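Local coordinates for invasin (Yersinia enterocolitica, PDB 1P9H), which binds collagen as a trimeric outer-membrane adhesin, forming a fibrillar matrix on the bacterial surface that promotes attachment to and invasion of host cells, at residues A[103-113]-A[116-126]. Numbering follows the deposited sequence. Where two conformers were deposited one is given.
Sequences GAASTAQKDGV and GARASTSDTGV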
loop_
_atom_site.group_PDB
_atom_site.type_symbol
_atom_site.label_atom_id
_atom_site.label_comp_id
_atom_site.label_asym_id
_atom_site.label_seq_id
_atom_site.Cartn_x
_atom_site.Cartn_y
_atom_site.Cartn_z
ATOM N N GLY A 103 -9.508 2.665 1.172
ATOM C CA GLY A 103 -10.153 1.949 2.257
ATOM C C GLY A 103 -11.239 2.768 2.928
ATOM O O GLY A 103 -11.232 3.999 2.866
ATOM N N ALA A 104 -12.176 2.079 3.569
ATOM C CA ALA A 104 -13.270 2.743 4.259
ATOM C C ALA A 104 -12.756 3.672 5.352
ATOM O O ALA A 104 -11.964 3.268 6.205
ATOM C CB ALA A 104 -14.212 1.700 4.866
ATOM N N ALA A 105 -13.211 4.921 5.318
ATOM C CA ALA A 105 -12.837 5.918 6.316
ATOM C C ALA A 105 -11.337 6.160 6.443
ATOM O O ALA A 105 -10.851 6.531 7.516
ATOM C CB ALA A 105 -13.422 5.530 7.675
ATOM N N SER A 106 -10.604 5.947 5.357
ATOM C CA SER A 106 -9.167 6.187 5.359
ATOM C C SER A 106 -8.979 7.683 5.112
ATOM O O SER A 106 -9.780 8.304 4.410
ATOM C CB SER A 106 -8.483 5.350 4.271
ATOM O OG SER A 106 -9.085 5.546 3.004
ATOM N N THR A 107 -7.930 8.264 5.691
ATOM C CA THR A 107 -7.681 9.695 5.559
ATOM C C THR A 107 -6.210 10.018 5.340
ATOM O O THR A 107 -5.337 9.454 5.997
ATOM C CB THR A 107 -8.147 10.443 6.828
ATOM O OG1 THR A 107 -9.512 10.113 7.104
ATOM C CG2 THR A 107 -8.022 11.949 6.643
ATOM N N ALA A 108 -5.936 10.941 4.424
ATOM C CA ALA A 108 -4.560 11.331 4.145
ATOM C C ALA A 108 -4.423 12.806 3.813
ATOM O O ALA A 108 -5.171 13.346 2.997
ATOM C CB ALA A 108 -3.991 10.495 2.994
ATOM N N GLN A 109 -3.465 13.460 4.460
ATOM C CA GLN A 109 -3.205 14.869 4.212
ATOM C C GLN A 109 -2.322 14.979 2.976
ATOM O O GLN A 109 -1.945 13.967 2.385
ATOM C CB GLN A 109 -2.497 15.503 5.410
ATOM C CG GLN A 109 -3.355 15.602 6.659
ATOM C CD GLN A 109 -4.632 16.380 6.417
ATOM O OE1 GLN A 109 -4.609 17.465 5.839
ATOM N NE2 GLN A 109 -5.755 15.829 6.865
ATOM N N LYS A 110 -1.990 16.207 2.592
ATOM C CA LYS A 110 -1.155 16.444 1.418
ATOM C C LYS A 110 0.054 15.520 1.277
ATOM O O LYS A 110 0.797 15.295 2.234
ATOM C CB LYS A 110 -0.675 17.899 1.404
ATOM C CG LYS A 110 0.235 18.233 0.232
ATOM C CD LYS A 110 0.618 19.706 0.219
ATOM C CE LYS A 110 1.562 20.010 -0.932
ATOM N NZ LYS A 110 1.887 21.460 -1.021
ATOM N N ASP A 111 0.238 14.996 0.066
ATOM C CA ASP A 111 1.351 14.110 -0.269
ATOM C C ASP A 111 1.451 12.853 0.586
ATOM O O ASP A 111 2.495 12.200 0.618
ATOM C CB ASP A 111 2.681 14.868 -0.197
ATOM C CG ASP A 111 2.753 16.019 -1.182
ATOM O OD1 ASP A 111 1.998 16.008 -2.177
ATOM O OD2 ASP A 111 3.578 16.933 -0.966
ATOM N N GLY A 112 0.366 12.504 1.263
ATOM C CA GLY A 112 0.385 11.324 2.104
ATOM C C GLY A 112 -0.186 10.080 1.452
ATOM O O GLY A 112 -0.771 10.139 0.371
ATOM N N VAL A 113 0.005 8.949 2.122
ATOM C CA VAL A 113 -0.500 7.658 1.663
ATOM C C VAL A 113 -1.178 6.966 2.846
ATOM O O VAL A 113 -0.556 6.767 3.889
ATOM C CB VAL A 113 0.648 6.740 1.161
ATOM C CG1 VAL A 113 0.115 5.334 0.878
ATOM C CG2 VAL A 113 1.288 7.328 -0.086
ATOM N N GLY A 116 -5.896 1.124 3.891
ATOM C CA GLY A 116 -6.542 0.289 4.885
ATOM C C GLY A 116 -7.699 1.032 5.519
ATOM O O GLY A 116 -7.685 2.262 5.584
ATOM N N ALA A 117 -8.714 0.307 5.970
ATOM C CA ALA A 117 -9.847 0.965 6.603
ATOM C C ALA A 117 -9.343 1.700 7.844
ATOM O O ALA A 117 -8.521 1.169 8.596
ATOM C CB ALA A 117 -10.912 -0.060 6.985
ATOM N N ARG A 118 -9.822 2.926 8.032
ATOM C CA ARG A 118 -9.447 3.766 9.169
ATOM C C ARG A 118 -7.980 4.187 9.211
ATOM O O ARG A 118 -7.536 4.789 10.192
ATOM C CB ARG A 118 -9.829 3.081 10.487
ATOM C CG ARG A 118 -11.329 2.945 10.683
ATOM C CD ARG A 118 -11.656 2.311 12.024
ATOM N NE ARG A 118 -13.095 2.172 12.231
ATOM C CZ ARG A 118 -13.641 1.590 13.293
ATOM N NH1 ARG A 118 -12.867 1.090 14.249
ATOM N NH2 ARG A 118 -14.960 1.508 13.402
ATOM N N ALA A 119 -7.221 3.879 8.164
ATOM C CA ALA A 119 -5.819 4.288 8.129
ATOM C C ALA A 119 -5.813 5.810 8.027
ATOM O O ALA A 119 -6.655 6.394 7.345
ATOM C CB ALA A 119 -5.115 3.675 6.922
ATOM N N SER A 120 -4.864 6.444 8.707
ATOM C CA SER A 120 -4.765 7.898 8.712
ATOM C C SER A 120 -3.319 8.362 8.701
ATOM O O SER A 120 -2.477 7.811 9.413
ATOM C CB SER A 120 -5.466 8.458 9.954
ATOM O OG SER A 120 -5.248 9.852 10.089
ATOM N N THR A 121 -3.028 9.374 7.892
ATOM C CA THR A 121 -1.678 9.902 7.832
ATOM C C THR A 121 -1.633 11.412 7.727
ATOM O O THR A 121 -2.517 12.044 7.133
ATOM C CB THR A 121 -0.881 9.336 6.633
ATOM O OG1 THR A 121 0.446 9.883 6.648
ATOM C CG2 THR A 121 -1.541 9.714 5.314
ATOM N N SER A 122 -0.631 11.992 8.372
ATOM C CA SER A 122 -0.444 13.428 8.332
ATOM C C SER A 122 0.334 13.684 7.052
ATOM O O SER A 122 0.677 12.743 6.333
ATOM C CB SER A 122 0.354 13.901 9.549
ATOM O OG SER A 122 0.438 15.314 9.583
ATOM N N ASP A 123 0.612 14.950 6.767
ATOM C CA ASP A 123 1.338 15.323 5.560
ATOM C C ASP A 123 2.551 14.454 5.252
ATOM O O ASP A 123 3.308 14.073 6.145
ATOM C CB ASP A 123 1.811 16.776 5.656
ATOM C CG ASP A 123 0.670 17.755 5.800
ATOM O OD1 ASP A 123 -0.147 17.586 6.726
ATOM O OD2 ASP A 123 0.598 18.700 4.988
ATOM N N THR A 124 2.711 14.134 3.974
ATOM C CA THR A 124 3.867 13.373 3.496
ATOM C C THR A 124 4.193 12.096 4.264
ATOM O O THR A 124 5.337 11.639 4.259
ATOM C CB THR A 124 5.113 14.279 3.505
ATOM O OG1 THR A 124 4.716 15.622 3.204
ATOM C CG2 THR A 124 6.117 13.832 2.463
ATOM N N GLY A 125 3.191 11.518 4.915
ATOM C CA GLY A 125 3.420 10.302 5.671
ATOM C C GLY A 125 2.894 9.072 4.961
ATOM O O GLY A 125 2.355 9.156 3.855
ATOM N N VAL A 126 3.066 7.922 5.600
ATOM C CA VAL A 126 2.595 6.655 5.055
ATOM C C VAL A 126 1.966 5.840 6.173
ATOM O O VAL A 126 2.591 5.603 7.207
ATOM C CB VAL A 126 3.748 5.822 4.453
ATOM C CG1 VAL A 126 3.229 4.444 4.045
ATOM C CG2 VAL A 126 4.348 6.539 3.253
HETATM O O HOH W 1 -9.061 7.952 8.959
HETATM O O HOH W 2 3.736 9.786 1.352
#
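The carbonyl oxygen of Ala119 is gripped from two directions, by the backbone N of Thr107 at 2.8 Å and, more loosely, by a water that also donates to Ala105 O and accepts from Thr107 OG1. The pairing around it exemplifies how successive coils of a parallel beta-roll join: 107-108 and 120-121 pair as short parallel strands, with Thr121 N bonding to Thr107 O and Gln109 N to Thr121 O at a longer 3.2 Å. Type II turns stack in register at both ends of these strands, linked by Arg118 N to Ala104 O (2.8 Å) and by Thr124 N to Lys110 O (2.8 Å). A second water bridges Asp111 O and Gly125 O.

Inside the coil, Thr121 turns its methyl inward: CG2 sits between the backbone N and carbonyl carbon, pressing on Ala108 CB at a tight 3.5 Å and resting 3.4 Å from Val113 O. Its OG1, anti to the backbone N (chi1 -179°), instead donates in plane to a lone pair of Ser122 O at 2.9 Å, an oxygen that Gly125 N also holds. At the outer surface OD1 of Asp123 lies 3.4 Å from Gln109 CB, while the Gln109 amide leads away.

These two coils belong to the left-handed parallel beta-roll of the collagen-binding head domain. Thr107 OG1 is also hydrogen-bonded to the NZ of Lys93 in the preceding coil, while strand 113-115 lines the inner side through Ala114, against Ala108, Ala119 and Thr121. Val126 packs on Val128 of a second subunit and Ala117 on Ser98 of the third, within the trimer.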